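Local coordinates for protein mediator of RNA polymerase II transcription subunit 18 (Schizosaccharomyces pombe, PDB 3C0T) that serves as a subunit of Mediator, the coactivator that conveys signals from gene-specific regulatory proteins to the basal RNA polymerase II transcription machinery, at residues E34-Y39 with Y124-L129; F134-R139 with L167-H172. All blocks are in the same frame, centred on the assembly; numbering follows the deposited sequence.

Interaction 1 of 2, residues E34-Y39 with Y124-L129; sequences EFWVVY and YIIQGL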
loop_
_atom_site.group_PDB
_atom_site.type_symbol
_atom_site.label_atom_id
_atom_site.label_comp_id
_atom_site.label_asym_id
_atom_site.label_seq_id
_atom_site.Cartn_x
_atom_site.Cartn_y
_atom_site.Cartn_z
ATOM N N GLU A 34 -8.649 -2.313 -3.288
ATOM C CA GLU A 34 -8.517 -3.207 -2.137
ATOM C C GLU A 34 -9.134 -2.663 -0.854
ATOM O O GLU A 34 -9.144 -1.451 -0.618
ATOM C CB GLU A 34 -7.029 -3.491 -1.868
ATOM C CG GLU A 34 -6.224 -3.877 -3.101
ATOM C CD GLU A 34 -4.715 -3.837 -2.873
ATOM O OE1 GLU A 34 -4.233 -2.981 -2.091
ATOM O OE2 GLU A 34 -4.004 -4.648 -3.502
ATOM N N PHE A 35 -9.644 -3.567 -0.025
ATOM C CA PHE A 35 -10.209 -3.180 1.258
ATOM C C PHE A 35 -9.221 -3.706 2.302
ATOM O O PHE A 35 -8.920 -4.904 2.336
ATOM C CB PHE A 35 -11.581 -3.821 1.476
ATOM C CG PHE A 35 -12.415 -3.120 2.509
ATOM C CD1 PHE A 35 -13.466 -2.286 2.131
ATOM C CD2 PHE A 35 -12.126 -3.258 3.860
ATOM C CE1 PHE A 35 -14.219 -1.594 3.090
ATOM C CE2 PHE A 35 -12.872 -2.569 4.831
ATOM C CZ PHE A 35 -13.920 -1.736 4.440
ATOM N N TRP A 36 -8.701 -2.805 3.130
ATOM C CA TRP A 36 -7.745 -3.174 4.165
ATOM C C TRP A 36 -8.322 -2.960 5.549
ATOM O O TRP A 36 -8.902 -1.909 5.825
ATOM C CB TRP A 36 -6.472 -2.322 4.072
ATOM C CG TRP A 36 -5.591 -2.613 2.908
ATOM C CD1 TRP A 36 -5.745 -2.157 1.630
ATOM C CD2 TRP A 36 -4.406 -3.425 2.907
ATOM N NE1 TRP A 36 -4.734 -2.632 0.839
ATOM C CE2 TRP A 36 -3.895 -3.409 1.593
ATOM C CE3 TRP A 36 -3.727 -4.161 3.889
ATOM C CZ2 TRP A 36 -2.730 -4.100 1.227
ATOM C CZ3 TRP A 36 -2.567 -4.854 3.527
ATOM C CH2 TRP A 36 -2.079 -4.814 2.204
ATOM N N VAL A 37 -8.160 -3.955 6.415
ATOM C CA VAL A 37 -8.608 -3.838 7.801
ATOM C C VAL A 37 -7.380 -4.229 8.626
ATOM O O VAL A 37 -6.745 -5.260 8.376
ATOM C CB VAL A 37 -9.817 -4.772 8.128
ATOM C CG1 VAL A 37 -10.797 -4.768 6.974
ATOM C CG2 VAL A 37 -9.345 -6.179 8.417
ATOM N N VAL A 38 -7.026 -3.387 9.586
ATOM C CA VAL A 38 -5.858 -3.641 10.410
ATOM C C VAL A 38 -6.235 -4.009 11.841
ATOM O O VAL A 38 -7.126 -3.401 12.427
ATOM C CB VAL A 38 -4.941 -2.397 10.410
ATOM C CG1 VAL A 38 -3.682 -2.665 11.216
ATOM C CG2 VAL A 38 -4.595 -2.015 8.976
ATOM N N TYR A 39 -5.554 -5.015 12.386
ATOM C CA TYR A 39 -5.794 -5.486 13.752
ATOM C C TYR A 39 -4.533 -5.394 14.591
ATOM O O TYR A 39 -3.437 -5.724 14.136
ATOM C CB TYR A 39 -6.271 -6.938 13.762
ATOM C CG TYR A 39 -7.712 -7.108 13.365
ATOM C CD1 TYR A 39 -8.093 -7.095 12.024
ATOM C CD2 TYR A 39 -8.705 -7.263 14.332
ATOM C CE1 TYR A 39 -9.427 -7.233 11.654
ATOM C CE2 TYR A 39 -10.046 -7.399 13.971
ATOM C CZ TYR A 39 -10.394 -7.382 12.632
ATOM O OH TYR A 39 -11.711 -7.513 12.264
ATOM N N TYR A 124 -9.287 0.965 5.670
ATOM C CA TYR A 124 -9.299 1.921 4.576
ATOM C C TYR A 124 -9.367 1.191 3.250
ATOM O O TYR A 124 -9.286 -0.042 3.186
ATOM C CB TYR A 124 -8.059 2.840 4.610
ATOM C CG TYR A 124 -6.742 2.111 4.684
ATOM C CD1 TYR A 124 -6.237 1.679 5.905
ATOM C CD2 TYR A 124 -6.017 1.816 3.523
ATOM C CE1 TYR A 124 -5.045 0.967 5.979
ATOM C CE2 TYR A 124 -4.819 1.108 3.581
ATOM C CZ TYR A 124 -4.338 0.685 4.816
ATOM O OH TYR A 124 -3.151 -0.008 4.895
ATOM N N ILE A 125 -9.524 1.967 2.191
ATOM C CA ILE A 125 -9.630 1.430 0.853
ATOM C C ILE A 125 -8.529 2.009 -0.028
ATOM O O ILE A 125 -8.183 3.184 0.094
ATOM C CB ILE A 125 -11.018 1.770 0.264
ATOM C CG1 ILE A 125 -12.079 0.893 0.936
ATOM C CG2 ILE A 125 -11.015 1.598 -1.255
ATOM C CD1 ILE A 125 -13.507 1.230 0.542
ATOM N N ILE A 126 -7.954 1.168 -0.884
ATOM C CA ILE A 126 -6.914 1.618 -1.799
ATOM C C ILE A 126 -7.472 1.576 -3.216
ATOM O O ILE A 126 -7.978 0.542 -3.681
ATOM C CB ILE A 126 -5.637 0.736 -1.759
ATOM C CG1 ILE A 126 -4.951 0.838 -0.389
ATOM C CG2 ILE A 126 -4.659 1.201 -2.837
ATOM C CD1 ILE A 126 -4.610 2.259 0.032
ATOM N N GLN A 127 -7.376 2.721 -3.882
ATOM C CA GLN A 127 -7.836 2.903 -5.244
ATOM C C GLN A 127 -6.626 3.311 -6.080
ATOM O O GLN A 127 -5.925 4.265 -5.724
ATOM C CB GLN A 127 -8.867 4.033 -5.282
ATOM C CG GLN A 127 -9.237 4.514 -6.683
ATOM C CD GLN A 127 -9.839 5.920 -6.676
ATOM O OE1 GLN A 127 -10.842 6.172 -7.333
ATOM N NE2 GLN A 127 -9.222 6.836 -5.939
ATOM N N GLY A 128 -6.379 2.620 -7.188
ATOM C CA GLY A 128 -5.244 2.999 -8.006
ATOM C C GLY A 128 -4.979 2.120 -9.207
ATOM O O GLY A 128 -5.796 1.263 -9.572
ATOM N N LEU A 129 -3.815 2.344 -9.816
ATOM C CA LEU A 129 -3.377 1.606 -10.988
ATOM C C LEU A 129 -2.034 0.957 -10.702
ATOM O O LEU A 129 -1.231 1.469 -9.918
ATOM C CB LEU A 129 -3.238 2.551 -12.191
ATOM C CG LEU A 129 -4.542 3.081 -12.790
ATOM C CD1 LEU A 129 -4.256 4.194 -13.804
ATOM C CD2 LEU A 129 -5.286 1.926 -13.443
#
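Trp36 and Tyr124 run out together on one face of the sheet. CB of Trp36 sits over the face of the Tyr124 ring, 3.9 Å from its centroid, a CH-pi contact. The planes of the indole five-membered ring and the phenol are nearly parallel (8°) but offset so far that there is little stacking; Tyr124 OH ends above the indole, toward its rim. Tyr124 reaches across because its CG stands between the backbone N and the carbonyl carbon (chi1 52°). Next along this face, Ile126 CG1 touches Trp36 CD1 at 3.7 Å. On the reverse face Phe35 CD1 meets Ile125 CG1, also at 3.7 Å.

Four backbone hydrogen bonds join Glu34 to Ile126 and Trp36 to Tyr124, the shortest being Trp36 N to Tyr124 O at 2.8 Å. At the polar edge, Trp36 NE1 gives its hydrogen to Glu34 OE1 at 3.0 Å, in the indole plane but from above the carboxylate plane; the same oxygen forms a salt bridge with Arg139. An alanine in place of Trp36 would probably leave Ile126 CG1 and Tyr124 OH without the indole beside them, and Glu34 OE1 without the indole N-H. A chain of another protein packs apolar side chains on Tyr124 and Ile126. This is regular antiparallel pairing of neighbouring strands, 27-41 and 118-133, in the closed antiparallel beta-barrel of the Med18 fold.

Interaction 2 of 2, residues F134-R139 with L167-H172; sequences FDTTVR and LHVYTH
Thr137 lies over the Tyr170 ring, its CB 4.0 Å from the ring centroid in a CH-pi contact on the face. Its CG2 reaches further out to Tyr170 OH, at 3.5 Å. With CG2 anti to the backbone N, the methyl is laid against the phenol end, while OG1 (chi1 -64°), beside that N, bonds a water at 3.0 Å; the water also donates a weak bond to Tyr170 O. On the other face of the sheet, Val138 and Leu167 extend together, CG2 of the valine 3.7 Å from CD2 of the leucine, while Val138 CB meets Val169 CG2 more loosely.

Backbone hydrogen bonds run in both directions between Thr137 and Tyr170 and between Arg139 and His168, the usual antiparallel ladder, with Val138 and Val169 as the non-hydrogen-bonded pair between them. Strands 136-146 and 165-173 are thereby neighbours in the wall of the barrel. Just before the ladder begins, Thr171 OG1 donates to Asp135 O at 3.2 Å, joining the loop before the strand to its partner. Tyr170 is backed within its own strand by His168, whose ring carries Tyr170 CD1 over its centre, 3.7 Å above the plane.

Further out, Glu130 accepts a weak hydrogen bond from Tyr170 OH and forms a salt bridge with Arg139 NH2, while Arg139 NH1 pairs with Glu34. Thr136 OG1 bonds to Phe133 O, and helix 179-196 covers Thr136 through Asn188 and Val192, and Thr171 through Ala185.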
loop_
_atom_site.group_PDB
_atom_site.type_symbol
_atom_site.label_atom_id
_atom_site.label_comp_id
_atom_site.label_asym_id
_atom_site.label_seq_id
_atom_site.Cartn_x
_atom_site.Cartn_y
_atom_site.Cartn_z
ATOM N N PHE A 134 11.012 -3.936 -15.558
ATOM C CA PHE A 134 12.279 -4.339 -14.946
ATOM C C PHE A 134 12.053 -5.171 -13.702
ATOM O O PHE A 134 12.759 -5.006 -12.700
ATOM C CB PHE A 134 13.119 -3.111 -14.578
ATOM C CG PHE A 134 13.703 -2.401 -15.765
ATOM C CD1 PHE A 134 13.467 -1.045 -15.968
ATOM C CD2 PHE A 134 14.489 -3.096 -16.686
ATOM C CE1 PHE A 134 14.007 -0.383 -17.076
ATOM C CE2 PHE A 134 15.033 -2.452 -17.794
ATOM C CZ PHE A 134 14.794 -1.094 -17.994
ATOM N N ASP A 135 11.062 -6.056 -13.757
ATOM C CA ASP A 135 10.750 -6.908 -12.619
ATOM C C ASP A 135 10.357 -6.180 -11.340
ATOM O O ASP A 135 10.554 -6.693 -10.236
ATOM C CB ASP A 135 11.931 -7.813 -12.312
ATOM C CG ASP A 135 11.719 -9.202 -12.809
ATOM O OD1 ASP A 135 11.722 -9.397 -14.049
ATOM O OD2 ASP A 135 11.535 -10.094 -11.947
ATOM N N THR A 136 9.827 -4.975 -11.476
ATOM C CA THR A 136 9.390 -4.228 -10.307
ATOM C C THR A 136 7.948 -3.818 -10.565
ATOM O O THR A 136 7.479 -3.849 -11.706
ATOM C CB THR A 136 10.228 -2.949 -10.077
ATOM O OG1 THR A 136 9.875 -1.973 -11.065
ATOM C CG2 THR A 136 11.710 -3.251 -10.172
ATOM N N THR A 137 7.246 -3.441 -9.506
ATOM C CA THR A 137 5.863 -3.021 -9.616
ATOM C C THR A 137 5.777 -1.553 -9.241
ATOM O O THR A 137 6.411 -1.104 -8.280
ATOM C CB THR A 137 4.956 -3.821 -8.661
ATOM O OG1 THR A 137 4.970 -5.203 -9.033
ATOM C CG2 THR A 137 3.519 -3.302 -8.718
ATOM N N VAL A 138 5.017 -0.791 -10.012
ATOM C CA VAL A 138 4.847 0.611 -9.697
ATOM C C VAL A 138 3.356 0.860 -9.592
ATOM O O VAL A 138 2.600 0.703 -10.556
ATOM C CB VAL A 138 5.519 1.517 -10.744
ATOM C CG1 VAL A 138 5.627 0.788 -12.045
ATOM C CG2 VAL A 138 4.757 2.813 -10.894
ATOM N N ARG A 139 2.943 1.223 -8.386
ATOM C CA ARG A 139 1.548 1.471 -8.080
ATOM C C ARG A 139 1.313 2.955 -7.791
ATOM O O ARG A 139 2.087 3.586 -7.067
ATOM C CB ARG A 139 1.162 0.607 -6.867
ATOM C CG ARG A 139 -0.194 0.902 -6.270
ATOM C CD ARG A 139 -0.440 0.102 -4.987
ATOM N NE ARG A 139 -0.615 -1.328 -5.233
ATOM C CZ ARG A 139 -1.346 -2.125 -4.459
ATOM N NH1 ARG A 139 -1.962 -1.631 -3.391
ATOM N NH2 ARG A 139 -1.492 -3.410 -4.767
ATOM N N LEU A 167 2.795 7.376 -5.250
ATOM C CA LEU A 167 3.501 6.547 -6.221
ATOM C C LEU A 167 4.420 5.636 -5.426
ATOM O O LEU A 167 5.381 6.106 -4.819
ATOM C CB LEU A 167 4.346 7.403 -7.169
ATOM C CG LEU A 167 4.047 7.327 -8.672
ATOM C CD1 LEU A 167 5.197 7.957 -9.427
ATOM C CD2 LEU A 167 3.881 5.892 -9.135
ATOM N N HIS A 168 4.128 4.338 -5.430
ATOM C CA HIS A 168 4.924 3.362 -4.689
ATOM C C HIS A 168 5.561 2.351 -5.640
ATOM O O HIS A 168 4.860 1.609 -6.334
ATOM C CB HIS A 168 4.025 2.638 -3.678
ATOM C CG HIS A 168 4.749 1.666 -2.795
ATOM N ND1 HIS A 168 4.098 0.879 -1.870
ATOM C CD2 HIS A 168 6.062 1.352 -2.694
ATOM C CE1 HIS A 168 4.977 0.123 -1.237
ATOM N NE2 HIS A 168 6.176 0.389 -1.719
ATOM N N VAL A 169 6.891 2.331 -5.678
ATOM C CA VAL A 169 7.614 1.401 -6.539
ATOM C C VAL A 169 8.286 0.367 -5.644
ATOM O O VAL A 169 8.982 0.723 -4.689
ATOM C CB VAL A 169 8.691 2.125 -7.378
ATOM C CG1 VAL A 169 9.331 1.143 -8.359
ATOM C CG2 VAL A 169 8.057 3.295 -8.133
ATOM N N TYR A 170 8.087 -0.910 -5.947
ATOM C CA TYR A 170 8.662 -1.945 -5.109
ATOM C C TYR A 170 8.881 -3.275 -5.803
ATOM O O TYR A 170 8.395 -3.517 -6.907
ATOM C CB TYR A 170 7.757 -2.197 -3.893
ATOM C CG TYR A 170 6.372 -2.706 -4.261
ATOM C CD1 TYR A 170 5.360 -1.826 -4.648
ATOM C CD2 TYR A 170 6.091 -4.074 -4.274
ATOM C CE1 TYR A 170 4.099 -2.298 -5.043
ATOM C CE2 TYR A 170 4.841 -4.554 -4.670
ATOM C CZ TYR A 170 3.850 -3.659 -5.057
ATOM O OH TYR A 170 2.622 -4.132 -5.491
ATOM N N THR A 171 9.634 -4.130 -5.122
ATOM C CA THR A 171 9.900 -5.470 -5.587
ATOM C C THR A 171 10.167 -6.292 -4.335
ATOM O O THR A 171 10.592 -5.751 -3.311
ATOM C CB THR A 171 11.100 -5.530 -6.539
ATOM O OG1 THR A 171 11.182 -6.853 -7.083
ATOM C CG2 THR A 171 12.395 -5.189 -5.818
ATOM N N HIS A 172 9.890 -7.588 -4.404
ATOM C CA HIS A 172 10.091 -8.462 -3.258
ATOM C C HIS A 172 11.211 -9.478 -3.471
ATOM O O HIS A 172 11.365 -10.039 -4.560
ATOM C CB HIS A 172 8.801 -9.220 -2.939
ATOM C CG HIS A 172 7.679 -8.347 -2.474
ATOM N ND1 HIS A 172 7.753 -7.586 -1.327
ATOM C CD2 HIS A 172 6.445 -8.130 -2.992
ATOM C CE1 HIS A 172 6.613 -6.938 -1.157
ATOM N NE2 HIS A 172 5.804 -7.250 -2.153
HETATM O O HOH W 1 7.483 -6.504 -8.199
#

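How the interactions relate
The centres of the two contacts are about 18 Å apart in the wall of one closed antiparallel barrel, both being links in the same ring of strands. In strand order around it, 27-41 pairs with 118-133 (interaction 1), 118-133 pairs with 136-146, and 136-146 pairs with 165-173 (interaction 2), so the two contacts are separated by a single strand pairing. Along the chain they come in series, interaction 1 being complete before interaction 2 begins. They also touch directly: Arg139 NH1 of interaction 2 bridges to Glu34 OE1 of interaction 1 at 2.9 Å, passing over strand 118-133, where Ile126 CG2 packs against it. That ties strands 27-41 and 136-146, which are not neighbours, across the strand between them.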